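Local coordinates for 182aa long hypothetical protein (Pyrococcus horikoshii, PDB 2GAN) that is a putative acetyltransferase of the GNAT family, probably transferring an acetyl group from acetyl-CoA to a substrate that remains unknown, at residues A[78-90]-A[101-115]. Residues are numbered along the deposited sequence; the frame is centred on the assembly and turned at random.
Sequences IIGTIALVYKRIK and LMNEKVGLIEFFVVD. With SO4 (sulfate ion), chain D.
Thr-81 OG1 donates to Phe-111 O at 2.6 Å, approaching from above the carbonyl plane, 39° out of it. The hydroxyl points there because OG1 sits between the backbone N and the carbonyl carbon (chi1 72°), and Phe-111 CD1 lies 3.5 Å from the same OG1. This bond spans a beta bulge. Thr-81 pairs with Val-113 but Ala-83 with Glu-110, a register shift of one; Phe-111 and Phe-112 both lie opposite Ile-82, and Phe-111 has a positive phi. GNAT enzymes commonly carry a bulge in the fourth strand beside the acetyl-CoA site, and this one is consistent with it. Phe-111 N donates to O4 of a sulfate at 2.8 Å, which Arg-61 also holds. A valine in place of Thr-81 would probably leave Phe-111 O without its hydroxyl donor and the bulge less firmly fixed. Beyond it the ladder resumes with two hydrogen-bonded pairs, Ala-83 with Glu-110 and Val-85 with Leu-108. On the other face Ile-82 CD1 touches both Ile-109 CG2 and Phe-112 CD2 at 3.9 Å. Past the strands, Arg-88 NH2 meets Glu-104 OE1 at 2.8 Å in a salt bridge whose hydrogen bond is weak, guanidinium and carboxylate planes 8° apart. Helix 14-27 covers the Thr-81 and Val-113 face, helix 123-137 the Ile-82 and Ile-109 face, while strands 68-74 and 141-146 flank the pair.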
loop_
_atom_site.group_PDB
_atom_site.type_symbol
_atom_site.label_atom_id
_atom_site.label_comp_id
_atom_site.label_asym_id
_atom_site.label_seq_id
_atom_site.Cartn_x
_atom_site.Cartn_y
_atom_site.Cartn_z
ATOM N N ILE A 78 11.597 18.826 12.260
ATOM C CA ILE A 78 11.760 17.566 11.553
ATOM C C ILE A 78 10.517 17.193 10.759
ATOM O O ILE A 78 9.472 16.904 11.345
ATOM C CB ILE A 78 12.070 16.415 12.546
ATOM C CG1 ILE A 78 13.363 16.714 13.300
ATOM C CG2 ILE A 78 12.182 15.091 11.800
ATOM C CD1 ILE A 78 13.714 15.678 14.358
ATOM N N ILE A 79 10.618 17.207 9.431
ATOM C CA ILE A 79 9.477 16.832 8.593
ATOM C C ILE A 79 9.819 15.636 7.699
ATOM O O ILE A 79 9.104 15.342 6.739
ATOM C CB ILE A 79 8.984 18.002 7.690
ATOM C CG1 ILE A 79 10.111 18.486 6.774
ATOM C CG2 ILE A 79 8.478 19.155 8.547
ATOM C CD1 ILE A 79 9.687 19.634 5.870
ATOM N N GLY A 80 10.917 14.953 8.022
ATOM C CA GLY A 80 11.337 13.788 7.261
ATOM C C GLY A 80 12.469 13.081 7.980
ATOM O O GLY A 80 13.284 13.728 8.625
ATOM N N THR A 81 12.532 11.759 7.881
ATOM C CA THR A 81 13.602 11.015 8.554
ATOM C C THR A 81 14.105 9.854 7.715
ATOM O O THR A 81 13.401 9.356 6.835
ATOM C CB THR A 81 13.126 10.361 9.871
ATOM O OG1 THR A 81 12.262 9.260 9.546
ATOM C CG2 THR A 81 12.391 11.342 10.737
ATOM N N ILE A 82 15.327 9.424 8.017
ATOM C CA ILE A 82 15.932 8.277 7.361
ATOM C C ILE A 82 17.159 7.851 8.176
ATOM O O ILE A 82 17.984 8.678 8.568
ATOM C CB ILE A 82 16.317 8.580 5.892
ATOM C CG1 ILE A 82 16.524 7.256 5.146
ATOM C CG2 ILE A 82 17.557 9.461 5.836
ATOM C CD1 ILE A 82 16.587 7.387 3.613
ATOM N N ALA A 83 17.247 6.552 8.433
ATOM C CA ALA A 83 18.309 5.974 9.239
ATOM C C ALA A 83 19.150 4.947 8.503
ATOM O O ALA A 83 18.656 4.228 7.635
ATOM C CB ALA A 83 17.697 5.321 10.484
ATOM N N LEU A 84 20.425 4.871 8.870
ATOM C CA LEU A 84 21.340 3.907 8.267
ATOM C C LEU A 84 21.900 2.960 9.311
ATOM O O LEU A 84 22.269 3.384 10.412
ATOM C CB LEU A 84 22.505 4.628 7.617
ATOM C CG LEU A 84 22.047 5.685 6.620
ATOM C CD1 LEU A 84 23.276 6.382 6.046
ATOM C CD2 LEU A 84 21.205 5.032 5.530
ATOM N N VAL A 85 21.963 1.681 8.962
ATOM C CA VAL A 85 22.523 0.675 9.847
ATOM C C VAL A 85 23.574 -0.064 9.043
ATOM O O VAL A 85 23.264 -0.658 8.010
ATOM C CB VAL A 85 21.461 -0.338 10.357
ATOM C CG1 VAL A 85 22.136 -1.423 11.179
ATOM C CG2 VAL A 85 20.428 0.384 11.225
ATOM N N TYR A 86 24.820 -0.007 9.505
ATOM C CA TYR A 86 25.916 -0.663 8.795
ATOM C C TYR A 86 27.069 -1.160 9.686
ATOM O O TYR A 86 27.965 -1.845 9.199
ATOM C CB TYR A 86 26.453 0.292 7.720
ATOM C CG TYR A 86 26.981 1.590 8.283
ATOM C CD1 TYR A 86 28.286 1.681 8.776
ATOM C CD2 TYR A 86 26.159 2.716 8.370
ATOM C CE1 TYR A 86 28.759 2.866 9.345
ATOM C CE2 TYR A 86 26.621 3.905 8.936
ATOM C CZ TYR A 86 27.917 3.971 9.421
ATOM O OH TYR A 86 28.372 5.139 9.978
ATOM N N LYS A 87 27.047 -0.836 10.980
ATOM C CA LYS A 87 28.112 -1.277 11.887
ATOM C C LYS A 87 27.879 -2.682 12.433
ATOM O O LYS A 87 27.087 -2.880 13.356
ATOM C CB LYS A 87 28.263 -0.334 13.076
ATOM C CG LYS A 87 28.653 1.080 12.726
ATOM C CD LYS A 87 28.862 1.901 13.987
ATOM C CE LYS A 87 28.880 3.389 13.678
ATOM N NZ LYS A 87 29.886 3.752 12.652
ATOM N N ARG A 88 28.599 -3.645 11.866
ATOM C CA ARG A 88 28.513 -5.047 12.259
ATOM C C ARG A 88 27.077 -5.570 12.289
ATOM O O ARG A 88 26.535 -5.881 13.352
ATOM C CB ARG A 88 29.186 -5.254 13.624
ATOM C CG ARG A 88 30.540 -5.993 13.560
ATOM C CD ARG A 88 31.726 -5.077 13.245
ATOM N NE ARG A 88 31.580 -4.356 11.982
ATOM C CZ ARG A 88 31.522 -4.939 10.791
ATOM N NH1 ARG A 88 31.603 -6.261 10.694
ATOM N NH2 ARG A 88 31.367 -4.200 9.699
ATOM N N ILE A 89 26.469 -5.683 11.114
ATOM C CA ILE A 89 25.105 -6.177 11.026
ATOM C C ILE A 89 24.954 -7.540 11.698
ATOM O O ILE A 89 23.942 -7.807 12.349
ATOM C CB ILE A 89 24.630 -6.304 9.555
ATOM C CG1 ILE A 89 24.490 -4.919 8.922
ATOM C CG2 ILE A 89 23.285 -7.008 9.503
ATOM C CD1 ILE A 89 25.789 -4.181 8.776
ATOM N N LYS A 90 25.962 -8.395 11.544
ATOM C CA LYS A 90 25.934 -9.737 12.122
ATOM C C LYS A 90 25.599 -9.752 13.613
ATOM O O LYS A 90 25.141 -10.768 14.130
ATOM C CB LYS A 90 27.280 -10.444 11.898
ATOM C CG LYS A 90 27.291 -11.913 12.336
ATOM C CD LYS A 90 28.673 -12.567 12.233
ATOM C CE LYS A 90 29.139 -12.728 10.788
ATOM N NZ LYS A 90 30.410 -13.526 10.691
ATOM N N LEU A 101 22.572 -11.637 4.584
ATOM C CA LEU A 101 22.816 -10.199 4.629
ATOM C C LEU A 101 23.727 -9.807 5.788
ATOM O O LEU A 101 23.856 -8.626 6.112
ATOM C CB LEU A 101 21.510 -9.410 4.727
ATOM C CG LEU A 101 20.584 -9.398 3.512
ATOM C CD1 LEU A 101 19.723 -8.139 3.588
ATOM C CD2 LEU A 101 21.382 -9.401 2.219
HETATM N N MSE A 102 24.360 -10.785 6.422
HETATM C CA MSE A 102 25.250 -10.463 7.526
HETATM C C MSE A 102 26.698 -10.422 7.067
HETATM O O MSE A 102 27.516 -11.211 7.523
HETATM C CB MSE A 102 25.093 -11.476 8.661
HETATM C CG MSE A 102 23.712 -11.489 9.284
HETATM SE SE MSE A 102 23.567 -12.850 10.644
HETATM C CE MSE A 102 21.671 -12.762 10.978
ATOM N N ASN A 103 27.015 -9.496 6.166
ATOM C CA ASN A 103 28.381 -9.366 5.668
ATOM C C ASN A 103 28.798 -7.896 5.556
ATOM O O ASN A 103 27.956 -6.999 5.588
ATOM C CB ASN A 103 28.521 -10.069 4.319
ATOM C CG ASN A 103 27.865 -9.308 3.201
ATOM O OD1 ASN A 103 28.318 -8.230 2.816
ATOM N ND2 ASN A 103 26.787 -9.862 2.672
ATOM N N GLU A 104 30.101 -7.668 5.414
ATOM C CA GLU A 104 30.687 -6.328 5.347
ATOM C C GLU A 104 30.163 -5.385 4.267
ATOM O O GLU A 104 30.258 -4.171 4.421
ATOM C CB GLU A 104 32.208 -6.441 5.220
ATOM C CG GLU A 104 32.980 -5.161 5.524
ATOM C CD GLU A 104 32.863 -4.724 6.979
ATOM O OE1 GLU A 104 32.956 -5.591 7.873
ATOM O OE2 GLU A 104 32.701 -3.511 7.233
ATOM N N LYS A 105 29.628 -5.918 3.175
ATOM C CA LYS A 105 29.109 -5.040 2.132
ATOM C C LYS A 105 27.626 -4.709 2.284
ATOM O O LYS A 105 27.035 -4.103 1.394
ATOM C CB LYS A 105 29.357 -5.635 0.743
ATOM C CG LYS A 105 30.801 -5.485 0.275
ATOM C CD LYS A 105 30.908 -5.486 -1.245
ATOM C CE LYS A 105 30.258 -4.248 -1.869
ATOM N NZ LYS A 105 30.993 -2.981 -1.592
ATOM N N VAL A 106 27.026 -5.091 3.407
ATOM C CA VAL A 106 25.606 -4.813 3.622
ATOM C C VAL A 106 25.339 -3.489 4.340
ATOM O O VAL A 106 25.949 -3.177 5.364
ATOM C CB VAL A 106 24.906 -5.962 4.412
ATOM C CG1 VAL A 106 23.468 -5.588 4.715
ATOM C CG2 VAL A 106 24.927 -7.246 3.593
ATOM N N GLY A 107 24.417 -2.713 3.779
ATOM C CA GLY A 107 24.028 -1.441 4.358
ATOM C C GLY A 107 22.510 -1.399 4.442
ATOM O O GLY A 107 21.823 -1.633 3.446
ATOM N N LEU A 108 21.987 -1.095 5.626
ATOM C CA LEU A 108 20.545 -1.047 5.849
ATOM C C LEU A 108 19.958 0.359 5.931
ATOM O O LEU A 108 20.492 1.229 6.611
ATOM C CB LEU A 108 20.202 -1.791 7.144
ATOM C CG LEU A 108 20.051 -3.309 7.175
ATOM C CD1 LEU A 108 20.906 -3.971 6.134
ATOM C CD2 LEU A 108 20.383 -3.806 8.567
ATOM N N ILE A 109 18.852 0.568 5.222
ATOM C CA ILE A 109 18.146 1.838 5.251
ATOM C C ILE A 109 16.796 1.541 5.882
ATOM O O ILE A 109 16.163 0.544 5.549
ATOM C CB ILE A 109 17.918 2.401 3.830
ATOM C CG1 ILE A 109 19.236 2.981 3.293
ATOM C CG2 ILE A 109 16.796 3.453 3.853
ATOM C CD1 ILE A 109 19.184 3.439 1.845
ATOM N N GLU A 110 16.368 2.388 6.808
ATOM C CA GLU A 110 15.084 2.201 7.467
ATOM C C GLU A 110 14.654 3.512 8.103
ATOM O O GLU A 110 15.323 4.541 7.937
ATOM C CB GLU A 110 15.177 1.076 8.518
ATOM C CG GLU A 110 16.233 1.249 9.604
ATOM C CD GLU A 110 16.511 -0.049 10.389
ATOM O OE1 GLU A 110 17.057 0.036 11.506
ATOM O OE2 GLU A 110 16.201 -1.154 9.894
ATOM N N PHE A 111 13.521 3.493 8.801
ATOM C CA PHE A 111 13.033 4.701 9.461
ATOM C C PHE A 111 12.933 5.830 8.433
ATOM O O PHE A 111 13.278 6.978 8.720
ATOM C CB PHE A 111 14.010 5.079 10.575
ATOM C CG PHE A 111 13.407 5.914 11.658
ATOM C CD1 PHE A 111 13.842 7.214 11.872
ATOM C CD2 PHE A 111 12.460 5.373 12.520
ATOM C CE1 PHE A 111 13.349 7.966 12.935
ATOM C CE2 PHE A 111 11.959 6.111 13.585
ATOM C CZ PHE A 111 12.403 7.405 13.798
ATOM N N PHE A 112 12.466 5.477 7.236
ATOM C CA PHE A 112 12.315 6.408 6.119
ATOM C C PHE A 112 10.874 6.878 6.035
ATOM O O PHE A 112 10.003 6.124 5.629
ATOM C CB PHE A 112 12.669 5.705 4.805
ATOM C CG PHE A 112 12.475 6.554 3.569
ATOM C CD1 PHE A 112 12.091 5.964 2.364
ATOM C CD2 PHE A 112 12.709 7.922 3.591
ATOM C CE1 PHE A 112 11.944 6.719 1.198
ATOM C CE2 PHE A 112 12.564 8.693 2.426
ATOM C CZ PHE A 112 12.180 8.085 1.229
ATOM N N VAL A 113 10.622 8.126 6.397
ATOM C CA VAL A 113 9.267 8.623 6.336
ATOM C C VAL A 113 9.234 10.091 5.986
ATOM O O VAL A 113 10.263 10.760 5.972
ATOM C CB VAL A 113 8.543 8.402 7.682
ATOM C CG1 VAL A 113 8.709 9.630 8.570
ATOM C CG2 VAL A 113 7.090 8.080 7.428
ATOM N N VAL A 114 8.041 10.587 5.695
ATOM C CA VAL A 114 7.866 11.991 5.363
ATOM C C VAL A 114 6.581 12.492 6.008
ATOM O O VAL A 114 5.577 11.789 6.019
ATOM C CB VAL A 114 7.770 12.211 3.842
ATOM C CG1 VAL A 114 7.429 13.668 3.559
ATOM C CG2 VAL A 114 9.088 11.845 3.175
ATOM N N ASP A 115 6.628 13.703 6.552
ATOM C CA ASP A 115 5.469 14.309 7.188
ATOM C C ASP A 115 4.328 14.261 6.175
ATOM O O ASP A 115 4.474 14.718 5.039
ATOM C CB ASP A 115 5.785 15.758 7.576
ATOM C CG ASP A 115 4.704 16.388 8.437
ATOM O OD1 ASP A 115 5.043 16.890 9.528
ATOM O OD2 ASP A 115 3.524 16.389 8.028
HETATM S S SO4 D . 11.141 0.774 9.713
HETATM O O1 SO4 D . 10.242 1.814 9.176
HETATM O O2 SO4 D . 11.565 -0.143 8.630
HETATM O O3 SO4 D . 10.413 0.014 10.746
HETATM O O4 SO4 D . 12.334 1.406 10.296
#